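Local structure of protein LEC-6 (3VV1) at residues Q40-G45 / F114-G119; R47-L52 / S155-H160; L65-D70 / H140-I145; D98-P103 / A128-F133. The protein is a galectin that binds galactose-containing glycans and favours fucose-containing saccharides such as galactose-1,4-fucose. All blocks are in the same frame, centred on the assembly; numbering follows the deposited sequence.

How the interactions relate
All four contacts lie in the galectin domain, a sandwich of two antiparallel sheets. Interaction 2 joins neighbouring strands of the six-stranded sheet; interaction 1 packs a crossing loop against strand 110-117, the neighbour of 46-54 in the six-stranded sheet. Interaction 3 pairs strands of the other sheet. Their centres are 12 to 16 Å apart, and they touch through Phe-42, Leu-48, Leu-65, Val-142 and Ile-145. Interaction 4, with its centre 17 to 21 Å from the others, bridges the sheets beside the glycan pocket, to which Arg-99 belongs. Along the chain, interaction 1 alternates with each of the others; interaction 3 is nested inside interaction 2, and interaction 4 inside both. Together they bind the two sheets.

Interaction 1: residues Q40-G45 / F114-G119; sequences QGFSNG and FVSNGG
Phe-42 and Ser-116 each hold the first atom beyond CB anti to their own backbone N (Phe-42 CG at chi1 -167°, Ser-116 OG at chi1 -179°), with the Ser-116 hydroxyl directed at the loop. The Phe-42 ring meets Ser-116 obliquely, with CD2 3.6 Å from Ser-116 CB. Its far end comes up to Phe-114: CZ lies 3.5 Å from Phe-114 O, which sits at the ring edge, in plane. The two phenylalanine side chains cross at about a right angle, and their apolar touch is between Phe-42 CZ and Phe-114 CB.

Ser-116 grips the loop twice. Its OG donates to Phe-42 O over 2.9 Å, coming in somewhat tilted from the carbonyl plane, and is also hydrogen-bonded to Ser-139 OG. Its backbone O accepts from Gly-45 N at 2.7 Å, short but bent, with 141° at the hydrogen. Gly-45 has backbone angles that call for glycine, and Asn-117 ND2 lies 3.6 Å from its CA. Further along, water 1 accepts from Asn-44 N (2.9 Å) and from Gly-118 N (3.0 Å), stitching the loop to the turn after the strand.

In the fold, residues 40-45 carry the chain from strand 35-38 of one sheet to strand 46-54 of the other. Phe-42 packs on Leu-48 and Val-142, while Phe-114 touches Leu-48, Ile-121 and Ile-123 and meets Phe-75 edge-to-face. Strand 110-117 lies between 46-54 and 120-125, and the two phenylalanine rings reach residues of the facing sheet and its loops.

Interaction 2: residues R47-L52 / S155-H160; sequences RLRLVL and SAHVSH
Arg-47, Arg-49 and Val-51 pair with Ser-159, His-157 and Ser-155 through six backbone hydrogen bonds, two to each pair. Five are 2.8 or 2.9 Å long; Ser-155 N to Val-51 O is stretched to 3.3 Å. Between them lie the non-hydrogen-bonded pairs Leu-48/Val-158 and Leu-50/Ala-156, where CA-H groups close on carbonyls, as with Val-158 CA at 3.2 Å from Arg-47 O.

The apolar contacts belong to the face with the leucines. Leu-50 CD2 rests 3.5 Å from Ala-156 CB, and Leu-48 CD1 is 3.8 Å from Val-158 CG2. Behind these, Leu-48 and Val-158 reach Ile-145 of the other sheet, and Phe-24 of the second subunit packs on Ala-156 and Val-158.

The other face is mostly polar, with Val-51 among its residues. The Arg-49 chain turns at NE (chi3 46°). Its NH2 lies 3.3 Å from His-157 ND1, the guanidinium and ring planes 33° apart, and NH1 makes a weak, long ion pair with Glu-27. Water 2 donates to Arg-49 O and accepts from Ser-155 OG (2.7 Å), a water bridge beside the backbone bonds. Arg-47 turns its guanidinium away, to a salt bridge with Glu-113.

One face apolar and turned inward, the other mostly polar, on strands whose directions are 168° apart, close to exactly antiparallel: this is regular pairing within a sheet of the galectin beta sandwich, here strands 46-54 and 151-159.

Interaction 3: residues L65-D70 / H140-I145; sequences LRTPDD and HGVHLI
A classic beta bulge joins strands 60-66 and 144-149, with His-143 and Leu-144 both facing Arg-66. Arg-66 O accepts from both residues, at 2.7 Å from His-143 N and at 3.2 Å from Leu-144 N. In return Arg-66 N gives a nearly straight bond (174°) to Leu-144 O at 2.9 Å.

The His-143 ring is sandwiched between Pro-68 and Leu-144. With chi1 at 80°, CG stands between the backbone N and the carbonyl carbon, and the ring lies beside the turn that follows Arg-66. Pro-68 CG sits squarely over one face, 3.8 Å from the centroid, a CH-pi contact. Leu-144 CG is centred over the opposite face. At the edge, CD2 of His-143 approaches Arg-66 O to 3.2 Å. As part of the strand pairing in this sheet of the galectin sandwich, the next pair along, Leu-65 and Ile-145, lays its side chains side by side, with Leu-65 CD2 3.9 Å from Ile-145 CG1; both touch Leu-48 of the facing sheet.

Thr-67 begins the turn. Its OG1 accepts from the backbone N of both Asp-69 and Asp-70, an ST turn and ST motif, while its CB lies 3.4 Å from Gly-141 O. The Asp-70 carboxylate is held beyond the contact by Thr-89 OG1 and the backbone N of Gly-91 and Gly-92. Arg-66 sends NH1 to a salt bridge with Glu-146.

Interaction 4: residues D98-P103 / A128-F133; sequences DRHANP and AHFADF
Phe-130 and Pro-103 cross at about a right angle: the proline lays CG over one face of the phenyl ring, displaced toward the rim and 3.6 Å from CE1, in a CH-pi contact. The same ring points its CZ corner at Ala-101 O, 3.2 Å away at the edge and in plane. His-100 comes in obliquely, its CB 3.6 Å from Phe-130 CZ and its ring plane 60° from the phenyl plane. Chi1 of 170° sets Phe-130 CG anti to the backbone N, and the ring beyond it lies among His-100, Ala-101 and Pro-103.

The next residue, Ala-131, works on His-100 instead. Its CB points at the imidazole face, 3.8 Å from the centroid, and comes nearest to CE1. Phe-130 and Ala-131 together form a classic beta bulge opposite Ile-123, so two consecutive residues of strand 128-134 serve the contact. At the other end, Asp-98 OD2 lies 3.5 Å from Phe-133 CD1, with the carboxylate and ring planes 64° apart.

The two strands belong to different sheets of the sandwich, their axes 9.2 Å apart at closest, and side chains and water fill the gap. Arg-99, between Asp-98 and His-100, belongs to the glycan pocket; it touches the fucose and forms salt bridges to Glu-81 and Glu-97.

Polar linkage here runs through water 3, which donates to Asp-98 OD2 (2.7 Å) and Asp-132 O and also bonds His-100 NE2 (2.8 Å) in the ring plane. That water bond, with Ala-131 CB over the face, would help hold the imidazole's orientation, and the carboxylate, reached through the water, may stabilise some positive charge on His-100.

Interaction 1: residues Q40-G45 / F114-G119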
loop_
_atom_site.group_PDB
_atom_site.type_symbol
_atom_site.label_atom_id
_atom_site.label_comp_id
_atom_site.label_asym_id
_atom_site.label_seq_id
_atom_site.Cartn_x
_atom_site.Cartn_y
_atom_site.Cartn_z
ATOM N N GLN A 40 -6.219 3.004 4.909
ATOM C CA GLN A 40 -7.617 3.329 4.581
ATOM C C GLN A 40 -8.576 2.513 5.461
ATOM O O GLN A 40 -9.110 1.464 5.055
ATOM C CB GLN A 40 -7.856 3.107 3.072
ATOM C CG GLN A 40 -9.218 3.485 2.504
ATOM C CD GLN A 40 -9.267 3.048 1.014
ATOM O OE1 GLN A 40 -9.346 1.837 0.705
ATOM N NE2 GLN A 40 -9.180 4.032 0.075
ATOM N N GLY A 41 -8.735 2.982 6.693
ATOM C CA GLY A 41 -9.609 2.356 7.667
ATOM C C GLY A 41 -8.923 1.125 8.293
ATOM O O GLY A 41 -7.876 0.597 7.817
ATOM N N PHE A 42 -9.526 0.634 9.374
ATOM C CA PHE A 42 -8.982 -0.585 9.974
ATOM C C PHE A 42 -10.154 -1.377 10.569
ATOM O O PHE A 42 -10.342 -1.473 11.789
ATOM C CB PHE A 42 -7.917 -0.243 11.029
ATOM C CG PHE A 42 -7.119 -1.460 11.430
ATOM C CD1 PHE A 42 -6.182 -1.978 10.518
ATOM C CD2 PHE A 42 -7.323 -2.106 12.653
ATOM C CE1 PHE A 42 -5.457 -3.143 10.792
ATOM C CE2 PHE A 42 -6.581 -3.277 12.957
ATOM C CZ PHE A 42 -5.675 -3.787 12.013
ATOM N N SER A 43 -10.983 -1.937 9.689
ATOM C CA SER A 43 -12.189 -2.619 10.159
ATOM C C SER A 43 -12.479 -3.754 9.165
ATOM O O SER A 43 -11.672 -4.015 8.226
ATOM C CB SER A 43 -13.368 -1.632 10.243
ATOM O OG SER A 43 -13.705 -1.193 8.908
ATOM N N ASN A 44 -13.632 -4.403 9.336
ATOM C CA ASN A 44 -14.065 -5.450 8.356
ATOM C C ASN A 44 -12.998 -6.483 8.052
ATOM O O ASN A 44 -12.788 -6.922 6.918
ATOM C CB ASN A 44 -14.539 -4.810 7.055
ATOM C CG ASN A 44 -15.918 -4.235 7.185
ATOM O OD1 ASN A 44 -16.893 -4.891 7.643
ATOM N ND2 ASN A 44 -16.042 -3.038 6.768
ATOM N N GLY A 45 -12.298 -6.881 9.097
ATOM C CA GLY A 45 -11.329 -7.943 9.028
ATOM C C GLY A 45 -9.922 -7.507 8.717
ATOM O O GLY A 45 -9.048 -8.379 8.539
ATOM N N PHE A 114 -2.754 -7.302 14.955
ATOM C CA PHE A 114 -4.043 -6.764 15.366
ATOM C C PHE A 114 -5.029 -7.144 14.234
ATOM O O PHE A 114 -4.724 -6.993 13.045
ATOM C CB PHE A 114 -3.965 -5.232 15.407
ATOM C CG PHE A 114 -2.950 -4.691 16.419
ATOM C CD1 PHE A 114 -1.592 -4.609 16.093
ATOM C CD2 PHE A 114 -3.351 -4.373 17.734
ATOM C CE1 PHE A 114 -0.631 -4.165 17.062
ATOM C CE2 PHE A 114 -2.421 -3.872 18.679
ATOM C CZ PHE A 114 -1.061 -3.774 18.328
ATOM N N VAL A 115 -6.225 -7.556 14.629
ATOM C CA VAL A 115 -7.254 -7.967 13.635
ATOM C C VAL A 115 -8.539 -7.291 14.065
ATOM O O VAL A 115 -8.984 -7.469 15.214
ATOM C CB VAL A 115 -7.492 -9.483 13.582
ATOM C CG1 VAL A 115 -8.470 -9.811 12.405
ATOM C CG2 VAL A 115 -6.155 -10.192 13.399
ATOM N N SER A 116 -9.157 -6.509 13.183
ATOM C CA SER A 116 -10.343 -5.729 13.571
ATOM C C SER A 116 -11.579 -6.178 12.867
ATOM O O SER A 116 -11.639 -6.154 11.640
ATOM C CB SER A 116 -10.135 -4.281 13.141
ATOM O OG SER A 116 -11.273 -3.545 13.531
ATOM N N ASN A 117 -12.580 -6.567 13.632
ATOM C CA ASN A 117 -13.855 -6.979 13.048
ATOM C C ASN A 117 -14.958 -6.929 14.073
ATOM O O ASN A 117 -14.725 -7.353 15.250
ATOM C CB ASN A 117 -13.796 -8.370 12.535
ATOM C CG ASN A 117 -14.691 -8.560 11.306
ATOM O OD1 ASN A 117 -15.695 -7.836 11.043
ATOM N ND2 ASN A 117 -14.261 -9.503 10.503
ATOM N N GLY A 118 -16.082 -6.358 13.642
ATOM C CA GLY A 118 -17.308 -6.339 14.458
ATOM C C GLY A 118 -17.088 -5.616 15.767
ATOM O O GLY A 118 -17.716 -5.959 16.795
ATOM N N GLY A 119 -16.211 -4.624 15.740
ATOM C CA GLY A 119 -15.986 -3.765 16.889
ATOM C C GLY A 119 -15.010 -4.348 17.913
ATOM O O GLY A 119 -14.836 -3.769 19.003
HETATM O O HOH W 1 -15.786 -4.557 11.203
#

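Interaction 2: residues R47-L52 / S155-H160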
loop_
_atom_site.group_PDB
_atom_site.type_symbol
_atom_site.label_atom_id
_atom_site.label_comp_id
_atom_site.label_asym_id
_atom_site.label_seq_id
_atom_site.Cartn_x
_atom_site.Cartn_y
_atom_site.Cartn_z
ATOM N N ARG A 47 -6.084 -6.623 9.031
ATOM C CA ARG A 47 -5.070 -7.197 9.871
ATOM C C ARG A 47 -3.800 -6.370 9.726
ATOM O O ARG A 47 -3.325 -6.216 8.606
ATOM C CB ARG A 47 -4.785 -8.666 9.490
ATOM C CG ARG A 47 -3.644 -9.304 10.273
ATOM C CD ARG A 47 -3.402 -10.759 9.886
ATOM N NE ARG A 47 -4.589 -11.571 10.093
ATOM C CZ ARG A 47 -4.738 -12.374 11.145
ATOM N NH1 ARG A 47 -3.741 -12.484 12.071
ATOM N NH2 ARG A 47 -5.866 -13.031 11.260
ATOM N N LEU A 48 -3.178 -6.008 10.844
ATOM C CA LEU A 48 -1.888 -5.362 10.844
ATOM C C LEU A 48 -0.904 -6.354 11.498
ATOM O O LEU A 48 -1.153 -6.784 12.628
ATOM C CB LEU A 48 -1.964 -4.094 11.737
ATOM C CG LEU A 48 -0.576 -3.466 12.080
ATOM C CD1 LEU A 48 0.129 -2.951 10.805
ATOM C CD2 LEU A 48 -0.828 -2.299 13.085
ATOM N N ARG A 49 0.175 -6.709 10.798
ATOM C CA ARG A 49 1.187 -7.616 11.303
ATOM C C ARG A 49 2.488 -6.843 11.407
ATOM O O ARG A 49 2.966 -6.276 10.378
ATOM C CB ARG A 49 1.369 -8.822 10.392
ATOM C CG ARG A 49 2.483 -9.739 10.912
ATOM C CD ARG A 49 2.440 -11.176 10.329
ATOM N NE ARG A 49 2.234 -11.110 8.893
ATOM C CZ ARG A 49 3.166 -10.693 8.027
ATOM N NH1 ARG A 49 4.368 -10.344 8.484
ATOM N NH2 ARG A 49 2.894 -10.610 6.733
ATOM N N LEU A 50 3.091 -6.856 12.608
ATOM C CA LEU A 50 4.360 -6.173 12.850
ATOM C C LEU A 50 5.366 -7.178 13.307
ATOM O O LEU A 50 5.014 -8.051 14.125
ATOM C CB LEU A 50 4.139 -5.168 13.979
ATOM C CG LEU A 50 3.139 -4.064 13.666
ATOM C CD1 LEU A 50 2.906 -3.286 14.958
ATOM C CD2 LEU A 50 3.667 -3.135 12.585
ATOM N N VAL A 51 6.600 -7.089 12.810
ATOM C CA VAL A 51 7.662 -7.911 13.456
ATOM C C VAL A 51 8.503 -6.862 14.153
ATOM O O VAL A 51 8.969 -5.900 13.493
ATOM C CB VAL A 51 8.482 -8.679 12.414
ATOM C CG1 VAL A 51 9.679 -9.388 13.117
ATOM C CG2 VAL A 51 7.571 -9.727 11.744
ATOM N N LEU A 52 8.638 -7.019 15.454
ATOM C CA LEU A 52 9.194 -5.956 16.316
ATOM C C LEU A 52 10.237 -6.486 17.270
ATOM O O LEU A 52 10.254 -7.658 17.622
ATOM C CB LEU A 52 8.064 -5.350 17.203
ATOM C CG LEU A 52 6.763 -4.865 16.694
ATOM C CD1 LEU A 52 5.834 -4.558 17.836
ATOM C CD2 LEU A 52 7.104 -3.598 15.869
ATOM N N SER A 155 9.313 -5.151 10.321
ATOM C CA SER A 155 8.372 -5.153 9.143
ATOM C C SER A 155 7.004 -4.784 9.587
ATOM O O SER A 155 6.644 -4.979 10.763
ATOM C CB SER A 155 8.366 -6.530 8.426
ATOM O OG SER A 155 7.912 -7.581 9.279
ATOM N N ALA A 156 6.234 -4.190 8.670
ATOM C CA ALA A 156 4.843 -3.832 8.948
ATOM C C ALA A 156 3.995 -4.141 7.703
ATOM O O ALA A 156 4.421 -3.755 6.582
ATOM C CB ALA A 156 4.759 -2.355 9.312
ATOM N N HIS A 157 2.837 -4.821 7.911
ATOM C CA HIS A 157 2.011 -5.292 6.814
ATOM C C HIS A 157 0.590 -5.093 7.148
ATOM O O HIS A 157 0.195 -5.382 8.282
ATOM C CB HIS A 157 2.268 -6.784 6.596
ATOM C CG HIS A 157 1.276 -7.465 5.668
ATOM N ND1 HIS A 157 0.463 -8.534 5.922
ATOM C CD2 HIS A 157 1.021 -7.096 4.358
ATOM C CE1 HIS A 157 -0.226 -8.817 4.802
ATOM N NE2 HIS A 157 0.083 -7.925 3.844
ATOM N N VAL A 158 -0.235 -4.708 6.153
ATOM C CA VAL A 158 -1.681 -4.598 6.350
ATOM C C VAL A 158 -2.351 -5.447 5.280
ATOM O O VAL A 158 -1.997 -5.383 4.071
ATOM C CB VAL A 158 -2.192 -3.131 6.272
ATOM C CG1 VAL A 158 -3.716 -3.048 6.045
ATOM C CG2 VAL A 158 -1.822 -2.411 7.554
ATOM N N SER A 159 -3.326 -6.249 5.692
ATOM C CA SER A 159 -4.202 -6.851 4.682
ATOM C C SER A 159 -5.589 -6.485 5.072
ATOM O O SER A 159 -5.954 -6.572 6.223
ATOM C CB SER A 159 -3.992 -8.350 4.631
ATOM O OG SER A 159 -4.315 -8.878 5.883
ATOM N N HIS A 160 -6.379 -6.080 4.107
ATOM C CA HIS A 160 -7.740 -5.759 4.354
ATOM C C HIS A 160 -8.586 -6.955 4.086
ATOM O O HIS A 160 -9.668 -6.929 4.629
ATOM C CB HIS A 160 -8.161 -4.579 3.493
ATOM C CG HIS A 160 -7.599 -3.253 3.988
ATOM N ND1 HIS A 160 -8.053 -2.637 5.121
ATOM C CD2 HIS A 160 -6.568 -2.450 3.485
ATOM C CE1 HIS A 160 -7.286 -1.486 5.338
ATOM N NE2 HIS A 160 -6.414 -1.390 4.310
HETATM O O HOH W 2 5.201 -7.624 8.830
#

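Interaction 3: residues L65-D70 / H140-I145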
loop_
_atom_site.group_PDB
_atom_site.type_symbol
_atom_site.label_atom_id
_atom_site.label_comp_id
_atom_site.label_asym_id
_atom_site.label_seq_id
_atom_site.Cartn_x
_atom_site.Cartn_y
_atom_site.Cartn_z
ATOM N N LEU A 65 -3.664 3.202 16.717
ATOM C CA LEU A 65 -4.516 3.151 15.509
ATOM C C LEU A 65 -5.396 4.386 15.630
ATOM O O LEU A 65 -6.239 4.450 16.555
ATOM C CB LEU A 65 -5.340 1.856 15.496
ATOM C CG LEU A 65 -4.575 0.549 15.676
ATOM C CD1 LEU A 65 -5.530 -0.660 15.691
ATOM C CD2 LEU A 65 -3.475 0.373 14.623
ATOM N N ARG A 66 -5.128 5.390 14.813
ATOM C CA ARG A 66 -5.688 6.757 15.023
ATOM C C ARG A 66 -6.675 7.063 13.902
ATOM O O ARG A 66 -6.371 6.783 12.723
ATOM C CB ARG A 66 -4.601 7.872 14.887
ATOM C CG ARG A 66 -3.541 7.740 15.929
ATOM C CD ARG A 66 -2.573 8.899 15.771
ATOM N NE ARG A 66 -3.252 9.908 16.474
ATOM C CZ ARG A 66 -2.852 10.490 17.609
ATOM N NH1 ARG A 66 -1.707 10.208 18.218
ATOM N NH2 ARG A 66 -3.655 11.353 18.122
ATOM N N THR A 67 -7.775 7.720 14.238
ATOM C CA THR A 67 -8.615 8.408 13.233
ATOM C C THR A 67 -8.147 9.887 13.191
ATOM O O THR A 67 -7.281 10.285 14.009
ATOM C CB THR A 67 -10.104 8.372 13.603
ATOM O OG1 THR A 67 -10.357 9.339 14.642
ATOM C CG2 THR A 67 -10.520 7.031 14.112
ATOM N N PRO A 68 -8.713 10.709 12.311
ATOM C CA PRO A 68 -8.311 12.129 12.331
ATOM C C PRO A 68 -8.651 12.798 13.674
ATOM O O PRO A 68 -8.030 13.806 14.003
ATOM C CB PRO A 68 -9.119 12.741 11.170
ATOM C CG PRO A 68 -9.255 11.563 10.207
ATOM C CD PRO A 68 -9.518 10.384 11.112
ATOM N N ASP A 69 -9.616 12.263 14.422
ATOM C CA ASP A 69 -10.107 12.941 15.643
ATOM C C ASP A 69 -9.653 12.283 16.950
ATOM O O ASP A 69 -9.715 12.956 18.020
ATOM C CB ASP A 69 -11.608 12.972 15.631
ATOM C CG ASP A 69 -12.128 13.819 14.489
ATOM O OD1 ASP A 69 -11.488 14.840 14.122
ATOM O OD2 ASP A 69 -13.165 13.459 13.934
ATOM N N ASP A 70 -9.272 10.982 16.908
ATOM C CA ASP A 70 -9.083 10.274 18.177
ATOM C C ASP A 70 -8.215 9.083 18.015
ATOM O O ASP A 70 -7.973 8.654 16.859
ATOM C CB ASP A 70 -10.452 9.881 18.781
ATOM C CG ASP A 70 -10.994 10.949 19.700
ATOM O OD1 ASP A 70 -10.276 11.403 20.666
ATOM O OD2 ASP A 70 -12.132 11.361 19.442
ATOM N N HIS A 140 -13.502 1.852 11.494
ATOM C CA HIS A 140 -13.590 2.289 10.047
ATOM C C HIS A 140 -12.964 3.661 9.777
ATOM O O HIS A 140 -12.497 3.910 8.664
ATOM C CB HIS A 140 -14.987 2.206 9.400
ATOM C CG HIS A 140 -16.010 3.087 10.035
ATOM N ND1 HIS A 140 -15.943 4.465 10.012
ATOM C CD2 HIS A 140 -17.242 2.767 10.623
ATOM C CE1 HIS A 140 -17.023 4.973 10.621
ATOM N NE2 HIS A 140 -17.825 3.943 10.990
ATOM N N GLY A 141 -12.865 4.503 10.817
ATOM C CA GLY A 141 -12.341 5.863 10.605
ATOM C C GLY A 141 -10.833 5.943 10.760
ATOM O O GLY A 141 -10.265 7.010 10.540
ATOM N N VAL A 142 -10.170 4.838 11.098
ATOM C CA VAL A 142 -8.719 4.866 11.282
ATOM C C VAL A 142 -8.054 5.300 9.998
ATOM O O VAL A 142 -8.390 4.813 8.891
ATOM C CB VAL A 142 -8.209 3.503 11.774
ATOM C CG1 VAL A 142 -6.680 3.393 11.663
ATOM C CG2 VAL A 142 -8.631 3.312 13.221
ATOM N N HIS A 143 -7.093 6.242 10.128
ATOM C CA HIS A 143 -6.367 6.741 8.929
ATOM C C HIS A 143 -4.870 6.690 9.097
ATOM O O HIS A 143 -4.155 6.928 8.131
ATOM C CB HIS A 143 -6.810 8.152 8.536
ATOM C CG HIS A 143 -6.181 9.266 9.345
ATOM N ND1 HIS A 143 -5.706 10.494 8.921
ATOM C CD2 HIS A 143 -6.101 9.272 10.690
ATOM C CE1 HIS A 143 -5.269 11.155 10.014
ATOM N NE2 HIS A 143 -5.497 10.418 11.091
ATOM N N LEU A 144 -4.386 6.336 10.298
ATOM C CA LEU A 144 -2.933 6.341 10.533
ATOM C C LEU A 144 -2.563 5.281 11.555
ATOM O O LEU A 144 -3.283 5.090 12.567
ATOM C CB LEU A 144 -2.502 7.715 11.127
ATOM C CG LEU A 144 -2.322 8.889 10.229
ATOM C CD1 LEU A 144 -2.123 10.117 11.119
ATOM C CD2 LEU A 144 -1.096 8.516 9.358
ATOM N N ILE A 145 -1.464 4.572 11.273
ATOM C CA ILE A 145 -0.857 3.658 12.210
ATOM C C ILE A 145 0.442 4.327 12.697
ATOM O O ILE A 145 1.321 4.653 11.880
ATOM C CB ILE A 145 -0.609 2.299 11.535
ATOM C CG1 ILE A 145 -1.988 1.639 11.204
ATOM C CG2 ILE A 145 0.247 1.363 12.423
ATOM C CD1 ILE A 145 -1.821 0.552 10.202
#

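Interaction 4: residues D98-P103 / A128-F133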
loop_
_atom_site.group_PDB
_atom_site.type_symbol
_atom_site.label_atom_id
_atom_site.label_comp_id
_atom_site.label_asym_id
_atom_site.label_seq_id
_atom_site.Cartn_x
_atom_site.Cartn_y
_atom_site.Cartn_z
ATOM N N ASP A 98 -7.502 -0.801 29.906
ATOM C CA ASP A 98 -7.482 -2.260 30.090
ATOM C C ASP A 98 -6.041 -2.624 30.385
ATOM O O ASP A 98 -5.133 -2.282 29.576
ATOM C CB ASP A 98 -7.893 -3.050 28.838
ATOM C CG ASP A 98 -9.347 -2.901 28.460
ATOM O OD1 ASP A 98 -10.178 -2.521 29.324
ATOM O OD2 ASP A 98 -9.643 -3.236 27.273
ATOM N N ARG A 99 -5.799 -3.343 31.470
ATOM C CA ARG A 99 -4.425 -3.722 31.811
ATOM C C ARG A 99 -4.232 -5.210 31.638
ATOM O O ARG A 99 -5.058 -5.990 32.106
ATOM C CB ARG A 99 -4.093 -3.289 33.230
ATOM C CG ARG A 99 -4.150 -1.764 33.301
ATOM C CD ARG A 99 -3.677 -1.110 34.591
ATOM N NE ARG A 99 -2.234 -1.178 34.736
ATOM C CZ ARG A 99 -1.390 -0.137 34.660
ATOM N NH1 ARG A 99 -1.785 1.099 34.395
ATOM N NH2 ARG A 99 -0.123 -0.360 34.825
ATOM N N HIS A 100 -3.112 -5.616 31.043
ATOM C CA HIS A 100 -2.778 -7.034 30.768
ATOM C C HIS A 100 -1.365 -7.266 31.209
ATOM O O HIS A 100 -0.591 -6.298 31.467
ATOM C CB HIS A 100 -2.854 -7.274 29.244
ATOM C CG HIS A 100 -4.219 -6.995 28.713
ATOM N ND1 HIS A 100 -5.233 -7.886 28.849
ATOM C CD2 HIS A 100 -4.726 -5.896 28.023
ATOM C CE1 HIS A 100 -6.347 -7.368 28.261
ATOM N NE2 HIS A 100 -6.052 -6.147 27.775
ATOM N N ALA A 101 -1.008 -8.518 31.267
ATOM C CA ALA A 101 0.394 -8.863 31.498
ATOM C C ALA A 101 1.206 -8.378 30.301
ATOM O O ALA A 101 0.672 -8.092 29.199
ATOM C CB ALA A 101 0.548 -10.362 31.681
ATOM N N ASN A 102 2.507 -8.234 30.518
ATOM C CA ASN A 102 3.402 -7.815 29.421
ATOM C C ASN A 102 3.957 -9.084 28.773
ATOM O O ASN A 102 4.702 -9.850 29.428
ATOM C CB ASN A 102 4.556 -6.956 29.974
ATOM C CG ASN A 102 5.455 -6.416 28.873
ATOM O OD1 ASN A 102 5.282 -6.731 27.688
ATOM N ND2 ASN A 102 6.483 -5.659 29.260
ATOM N N PRO A 103 3.588 -9.336 27.510
ATOM C CA PRO A 103 4.043 -10.572 26.895
ATOM C C PRO A 103 5.435 -10.417 26.290
ATOM O O PRO A 103 5.986 -11.403 25.731
ATOM C CB PRO A 103 3.026 -10.766 25.777
ATOM C CG PRO A 103 2.677 -9.359 25.328
ATOM C CD PRO A 103 2.696 -8.538 26.628
ATOM N N ALA A 128 -0.251 -16.575 19.052
ATOM C CA ALA A 128 -1.195 -16.925 20.132
ATOM C C ALA A 128 -2.043 -15.723 20.506
ATOM O O ALA A 128 -1.573 -14.561 20.538
ATOM C CB ALA A 128 -0.473 -17.399 21.366
ATOM N N HIS A 129 -3.314 -15.972 20.764
ATOM C CA HIS A 129 -4.175 -14.881 21.200
ATOM C C HIS A 129 -3.671 -14.290 22.506
ATOM O O HIS A 129 -3.385 -15.017 23.464
ATOM C CB HIS A 129 -5.607 -15.371 21.382
ATOM C CG HIS A 129 -6.554 -14.281 21.757
ATOM N ND1 HIS A 129 -6.899 -13.992 23.066
ATOM C CD2 HIS A 129 -7.231 -13.366 20.951
ATOM C CE1 HIS A 129 -7.751 -12.933 23.048
ATOM N NE2 HIS A 129 -7.965 -12.568 21.772
ATOM N N PHE A 130 -3.555 -12.971 22.532
ATOM C CA PHE A 130 -3.070 -12.252 23.727
ATOM C C PHE A 130 -4.218 -11.510 24.417
ATOM O O PHE A 130 -4.407 -11.647 25.646
ATOM C CB PHE A 130 -1.949 -11.280 23.318
ATOM C CG PHE A 130 -1.575 -10.340 24.421
ATOM C CD1 PHE A 130 -0.961 -10.814 25.596
ATOM C CD2 PHE A 130 -1.865 -8.996 24.305
ATOM C CE1 PHE A 130 -0.651 -9.937 26.617
ATOM C CE2 PHE A 130 -1.616 -8.130 25.369
ATOM C CZ PHE A 130 -0.970 -8.611 26.515
ATOM N N ALA A 131 -4.972 -10.697 23.664
ATOM C CA ALA A 131 -6.063 -9.952 24.310
ATOM C C ALA A 131 -7.027 -9.476 23.249
ATOM O O ALA A 131 -6.640 -9.286 22.106
ATOM C CB ALA A 131 -5.508 -8.708 25.034
ATOM N N ASP A 132 -8.264 -9.259 23.651
ATOM C CA ASP A 132 -9.215 -8.502 22.862
ATOM C C ASP A 132 -9.361 -7.084 23.407
ATOM O O ASP A 132 -9.244 -6.841 24.652
ATOM C CB ASP A 132 -10.578 -9.159 22.941
ATOM C CG ASP A 132 -10.739 -10.305 21.944
ATOM O OD1 ASP A 132 -9.850 -10.608 21.129
ATOM O OD2 ASP A 132 -11.844 -10.906 21.981
ATOM N N PHE A 133 -9.623 -6.137 22.486
ATOM C CA PHE A 133 -9.963 -4.777 22.882
ATOM C C PHE A 133 -11.301 -4.483 22.213
ATOM O O PHE A 133 -11.416 -4.541 20.998
ATOM C CB PHE A 133 -8.894 -3.792 22.369
ATOM C CG PHE A 133 -9.180 -2.370 22.739
ATOM C CD1 PHE A 133 -9.031 -1.960 24.041
ATOM C CD2 PHE A 133 -9.636 -1.463 21.775
ATOM C CE1 PHE A 133 -9.286 -0.625 24.388
ATOM C CE2 PHE A 133 -9.884 -0.140 22.106
ATOM C CZ PHE A 133 -9.726 0.279 23.427
HETATM O O HOH W 3 -7.885 -4.818 26.071
#